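PDB 7OSK: arabinogalactan endo-1,4-beta-galactosidase from Ignisphaera aggregans, which probably hydrolyses internal beta-1,4-galactosidic bonds of galactan and arabinogalactan, through a glycoside hydrolase family 53 catalytic domain. Local coordinates for residues Ser261-Pro264 with Tyr265-Gly268; Phe350-Gly353 with Ala354-Pro358. All coordinates share one frame; numbering follows the deposited sequence.

Contact 1 of 2, residues Ser261-Pro264 with Tyr265-Gly268; sequences SFYP and YWHG
The backbone curls after Tyr263 so that one carbonyl, Tyr263 O, accepts two amide hydrogens, from Trp266 N and His267 N, each at 2.8 Å. A weak bond from Gly268 N to Pro264 O follows. The histidine side chain then returns across the turn. Its ND1 accepts the hydrogen of Tyr263 N at 3.1 Å, in a nearly straight bond (172° at the hydrogen), although the donor is tilted from the ring plane. This local turn starts at the end of strand 257-261, the sixth strand of the TIM barrel, and carries the short, weakly bonded helix 264-267. Tyr263, Tyr265 and Trp266 make an aromatic cluster on it. The edge of Trp266 meets the face of Tyr263 in an offset edge-to-face pair, with Trp266 CE3 3.7 Å from Tyr263 CD2. Tyr265 lies beside Tyr263 and points the same way. Its chi1 of 43°, with CG between the backbone N and the carbonyl carbon, places the ring there, and Tyr263 CB sits over one face, toward the rim, in a CH-pi contact. The two phenol oxygens have separate partners: Tyr263 OH bonds Glu292 and Tyr265 OH bonds Gln375. Phe262 runs the other way, with CD1 3.9 Å from His267 CB, and packs against Leu334 of helix 324-342.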
loop_
_atom_site.group_PDB
_atom_site.type_symbol
_atom_site.label_atom_id
_atom_site.label_comp_id
_atom_site.label_asym_id
_atom_site.label_seq_id
_atom_site.Cartn_x
_atom_site.Cartn_y
_atom_site.Cartn_z
ATOM N N SER A 261 -8.210 -0.450 -1.607
ATOM C CA SER A 261 -7.826 -1.405 -0.572
ATOM C C SER A 261 -8.862 -2.510 -0.537
ATOM O O SER A 261 -9.990 -2.284 -0.109
ATOM C CB SER A 261 -7.723 -0.742 0.804
ATOM O OG SER A 261 -6.640 0.163 0.865
ATOM N N PHE A 262 -8.482 -3.699 -0.996
ATOM C CA PHE A 262 -9.396 -4.835 -0.987
ATOM C C PHE A 262 -8.860 -6.008 -0.175
ATOM O O PHE A 262 -7.999 -6.762 -0.632
ATOM C CB PHE A 262 -9.705 -5.305 -2.406
ATOM C CG PHE A 262 -10.692 -6.434 -2.452
ATOM C CD1 PHE A 262 -11.983 -6.253 -1.989
ATOM C CD2 PHE A 262 -10.329 -7.678 -2.934
ATOM C CE1 PHE A 262 -12.897 -7.287 -2.017
ATOM C CE2 PHE A 262 -11.243 -8.716 -2.964
ATOM C CZ PHE A 262 -12.526 -8.519 -2.503
ATOM N N TYR A 263 -9.381 -6.134 1.040
ATOM C CA TYR A 263 -9.189 -7.314 1.870
ATOM C C TYR A 263 -10.502 -8.098 1.875
ATOM O O TYR A 263 -11.486 -7.639 2.460
ATOM C CB TYR A 263 -8.782 -6.926 3.293
ATOM C CG TYR A 263 -7.476 -6.163 3.366
ATOM C CD1 TYR A 263 -6.257 -6.820 3.252
ATOM C CD2 TYR A 263 -7.461 -4.785 3.549
ATOM C CE1 TYR A 263 -5.065 -6.131 3.317
ATOM C CE2 TYR A 263 -6.273 -4.087 3.618
ATOM C CZ TYR A 263 -5.079 -4.763 3.502
ATOM O OH TYR A 263 -3.896 -4.065 3.571
ATOM N N PRO A 264 -10.532 -9.269 1.208
ATOM C CA PRO A 264 -11.788 -10.013 1.036
ATOM C C PRO A 264 -12.526 -10.296 2.342
ATOM O O PRO A 264 -13.757 -10.300 2.368
ATOM C CB PRO A 264 -11.333 -11.328 0.391
ATOM C CG PRO A 264 -10.035 -11.024 -0.236
ATOM C CD PRO A 264 -9.388 -10.001 0.635
ATOM N N TYR A 265 -11.772 -10.528 3.412
ATOM C CA TYR A 265 -12.354 -10.864 4.710
ATOM C C TYR A 265 -12.941 -9.640 5.415
ATOM O O TYR A 265 -13.428 -9.742 6.542
ATOM C CB TYR A 265 -11.304 -11.536 5.608
ATOM C CG TYR A 265 -9.931 -10.888 5.586
ATOM C CD1 TYR A 265 -9.657 -9.756 6.346
ATOM C CD2 TYR A 265 -8.907 -11.415 4.809
ATOM C CE1 TYR A 265 -8.400 -9.169 6.330
ATOM C CE2 TYR A 265 -7.653 -10.836 4.786
ATOM C CZ TYR A 265 -7.405 -9.716 5.548
ATOM O OH TYR A 265 -6.155 -9.142 5.522
ATOM N N TRP A 266 -12.896 -8.491 4.746
ATOM C CA TRP A 266 -13.407 -7.241 5.298
ATOM C C TRP A 266 -14.361 -6.544 4.342
ATOM O O TRP A 266 -15.401 -6.036 4.752
ATOM C CB TRP A 266 -12.255 -6.287 5.622
ATOM C CG TRP A 266 -11.576 -6.526 6.931
ATOM C CD1 TRP A 266 -12.062 -7.219 8.000
ATOM C CD2 TRP A 266 -10.278 -6.060 7.312
ATOM N NE1 TRP A 266 -11.146 -7.216 9.023
ATOM C CE2 TRP A 266 -10.041 -6.511 8.624
ATOM C CE3 TRP A 266 -9.290 -5.307 6.669
ATOM C CZ2 TRP A 266 -8.859 -6.234 9.307
ATOM C CZ3 TRP A 266 -8.117 -5.034 7.348
ATOM C CH2 TRP A 266 -7.910 -5.497 8.653
ATOM N N HIS A 267 -13.995 -6.526 3.065
ATOM C CA HIS A 267 -14.616 -5.623 2.104
ATOM C C HIS A 267 -15.595 -6.310 1.156
ATOM O O HIS A 267 -16.451 -5.650 0.569
ATOM C CB HIS A 267 -13.521 -4.910 1.311
ATOM C CG HIS A 267 -12.656 -4.022 2.153
ATOM N ND1 HIS A 267 -11.295 -3.921 1.975
ATOM C CD2 HIS A 267 -12.964 -3.193 3.179
ATOM C CE1 HIS A 267 -10.799 -3.071 2.856
ATOM N NE2 HIS A 267 -11.791 -2.614 3.598
ATOM N N GLY A 268 -15.477 -7.626 1.007
ATOM C CA GLY A 268 -16.453 -8.384 0.242
ATOM C C GLY A 268 -15.886 -9.529 -0.575
ATOM O O GLY A 268 -14.719 -9.899 -0.442
#

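Contact 2 of 2, residues Phe350-Gly353 with Ala354-Pro358; sequences FYWG and ATWIP
Tyr351 touches Ala354 three residues on, where a type I beta turn, 353-356, follows the eighth strand of the TIM barrel, 346-352. Tyr351 CD1 lies 3.8 Å from Ala354 CB, and the same methyl is 3.7 Å from Tyr351 O. The methyl approaches the phenol ring obliquely. The far end of that ring is held by other parts of the chain: Tyr351 OH is hydrogen-bonded to Gln375 O, Gln327 NE2 and Tyr295 N.

Trp352 comes next. Its CG is anti to the backbone N (chi1 -168°), and the indole extends beside that of Trp356, pointing the same way. The six-membered rings meet at their outer carbons, with Trp352 CH2 3.5 Å from Trp356 CZ3. Their planes are turned by 85° and the rings meet obliquely. Trp352 also packs against Arg92 and Arg94 of strand 90-95, and its ring meets that of Trp372 edge-to-face.

Gly353 takes a positive phi of 74°, a conformation that suits glycine, and lets the chain turn. Its carbonyl oxygen closes the beta turn by a weak bond from Trp356 N at 3.4 Å. Trp356 CB rests 3.7 Å from the same Gly353 O. The indole NE1 of Trp356 bonds Ala362 O, and the backbone Trp356 O accepts from ND2 of Asn370, a calcium-site residue. Trp356 is itself the centre of an inverse gamma turn, closed by Ile357 N donating to Thr355 O at 2.8 Å.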
loop_
_atom_site.group_PDB
_atom_site.type_symbol
_atom_site.label_atom_id
_atom_site.label_comp_id
_atom_site.label_asym_id
_atom_site.label_seq_id
_atom_site.Cartn_x
_atom_site.Cartn_y
_atom_site.Cartn_z
ATOM N N PHE A 350 -0.885 -4.214 -5.289
ATOM C CA PHE A 350 0.187 -4.291 -4.300
ATOM C C PHE A 350 -0.241 -5.183 -3.146
ATOM O O PHE A 350 -1.241 -4.910 -2.483
ATOM C CB PHE A 350 0.556 -2.910 -3.758
ATOM C CG PHE A 350 1.168 -1.993 -4.773
ATOM C CD1 PHE A 350 2.529 -2.003 -5.002
ATOM C CD2 PHE A 350 0.381 -1.103 -5.483
ATOM C CE1 PHE A 350 3.095 -1.150 -5.928
ATOM C CE2 PHE A 350 0.940 -0.251 -6.409
ATOM C CZ PHE A 350 2.299 -0.275 -6.632
ATOM N N TYR A 351 0.523 -6.240 -2.899
ATOM C CA TYR A 351 0.270 -7.102 -1.757
ATOM C C TYR A 351 0.831 -6.452 -0.498
ATOM O O TYR A 351 2.039 -6.220 -0.402
ATOM C CB TYR A 351 0.891 -8.480 -1.972
ATOM C CG TYR A 351 0.418 -9.500 -0.973
ATOM C CD1 TYR A 351 1.011 -9.598 0.275
ATOM C CD2 TYR A 351 -0.628 -10.357 -1.271
ATOM C CE1 TYR A 351 0.580 -10.522 1.195
ATOM C CE2 TYR A 351 -1.066 -11.289 -0.358
ATOM C CZ TYR A 351 -0.461 -11.367 0.875
ATOM O OH TYR A 351 -0.899 -12.295 1.790
ATOM N N TRP A 352 -0.043 -6.162 0.464
ATOM C CA TRP A 352 0.351 -5.409 1.654
ATOM C C TRP A 352 0.840 -6.324 2.773
ATOM O O TRP A 352 0.252 -7.374 3.034
ATOM C CB TRP A 352 -0.817 -4.555 2.158
ATOM C CG TRP A 352 -0.403 -3.545 3.189
ATOM C CD1 TRP A 352 0.081 -2.288 2.959
ATOM C CD2 TRP A 352 -0.429 -3.709 4.610
ATOM N NE1 TRP A 352 0.355 -1.660 4.150
ATOM C CE2 TRP A 352 0.050 -2.511 5.179
ATOM C CE3 TRP A 352 -0.812 -4.751 5.458
ATOM C CZ2 TRP A 352 0.157 -2.329 6.554
ATOM C CZ3 TRP A 352 -0.706 -4.569 6.823
ATOM C CH2 TRP A 352 -0.225 -3.366 7.358
ATOM N N GLY A 353 1.920 -5.915 3.431
ATOM C CA GLY A 353 2.496 -6.690 4.516
ATOM C C GLY A 353 3.235 -7.910 4.002
ATOM O O GLY A 353 3.351 -8.918 4.699
ATOM N N ALA A 354 3.743 -7.808 2.777
ATOM C CA ALA A 354 4.397 -8.928 2.108
ATOM C C ALA A 354 5.701 -9.330 2.790
ATOM O O ALA A 354 6.070 -10.504 2.798
ATOM C CB ALA A 354 4.663 -8.579 0.655
ATOM N N THR A 355 6.393 -8.346 3.352
ATOM C CA THR A 355 7.707 -8.560 3.947
ATOM C C THR A 355 7.660 -8.515 5.470
ATOM O O THR A 355 8.698 -8.537 6.129
ATOM C CB THR A 355 8.712 -7.500 3.458
ATOM O OG1 THR A 355 8.324 -6.208 3.946
ATOM C CG2 THR A 355 8.764 -7.475 1.939
ATOM N N TRP A 356 6.457 -8.456 6.027
ATOM C CA TRP A 356 6.306 -8.285 7.467
ATOM C C TRP A 356 6.475 -9.618 8.198
ATOM O O TRP A 356 5.510 -10.202 8.692
ATOM C CB TRP A 356 4.948 -7.653 7.784
ATOM C CG TRP A 356 4.922 -6.900 9.079
ATOM C CD1 TRP A 356 5.909 -6.847 10.020
ATOM C CD2 TRP A 356 3.856 -6.080 9.571
ATOM N NE1 TRP A 356 5.523 -6.048 11.068
ATOM C CE2 TRP A 356 4.266 -5.565 10.817
ATOM C CE3 TRP A 356 2.594 -5.733 9.079
ATOM C CZ2 TRP A 356 3.460 -4.724 11.577
ATOM C CZ3 TRP A 356 1.794 -4.897 9.837
ATOM C CH2 TRP A 356 2.231 -4.402 11.072
ATOM N N ILE A 357 7.717 -10.089 8.257
ATOM C CA ILE A 357 8.037 -11.336 8.940
ATOM C C ILE A 357 8.146 -11.100 10.447
ATOM O O ILE A 357 8.405 -9.978 10.881
ATOM C CB ILE A 357 9.353 -11.940 8.406
ATOM C CG1 ILE A 357 10.520 -10.968 8.605
ATOM C CG2 ILE A 357 9.212 -12.281 6.928
ATOM C CD1 ILE A 357 11.879 -11.623 8.498
ATOM N N PRO A 358 7.950 -12.157 11.253
ATOM C CA PRO A 358 8.045 -11.971 12.702
ATOM C C PRO A 358 9.484 -11.768 13.150
ATOM O O PRO A 358 10.343 -12.596 12.844
ATOM C CB PRO A 358 7.471 -13.274 13.261
ATOM C CG PRO A 358 7.757 -14.281 12.215
ATOM C CD PRO A 358 7.660 -13.558 10.899
#

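Overall arrangement
Both contacts belong to the family 53 TIM-barrel domain and lie at the C-terminal ends of parallel barrel strands, the side where TIM-barrel glycosidases carry their active sites. Contact 1 comes first along the chain and starts at the end of strand 257-261. Contact 2 begins on strand 346-352, the last of the eight. Strand 287-293 lies between them in the sheet. Their centres are about 16 Å apart, but they touch where Tyr263 OH packs 3.4 Å from Trp352 CB. Bound hexane-1,6-diol, probably from the crystallisation liquor, lies near Trp266 of contact 1 and near Trp352 of contact 2. Contact 2 also leads toward the calcium site, through Asn370.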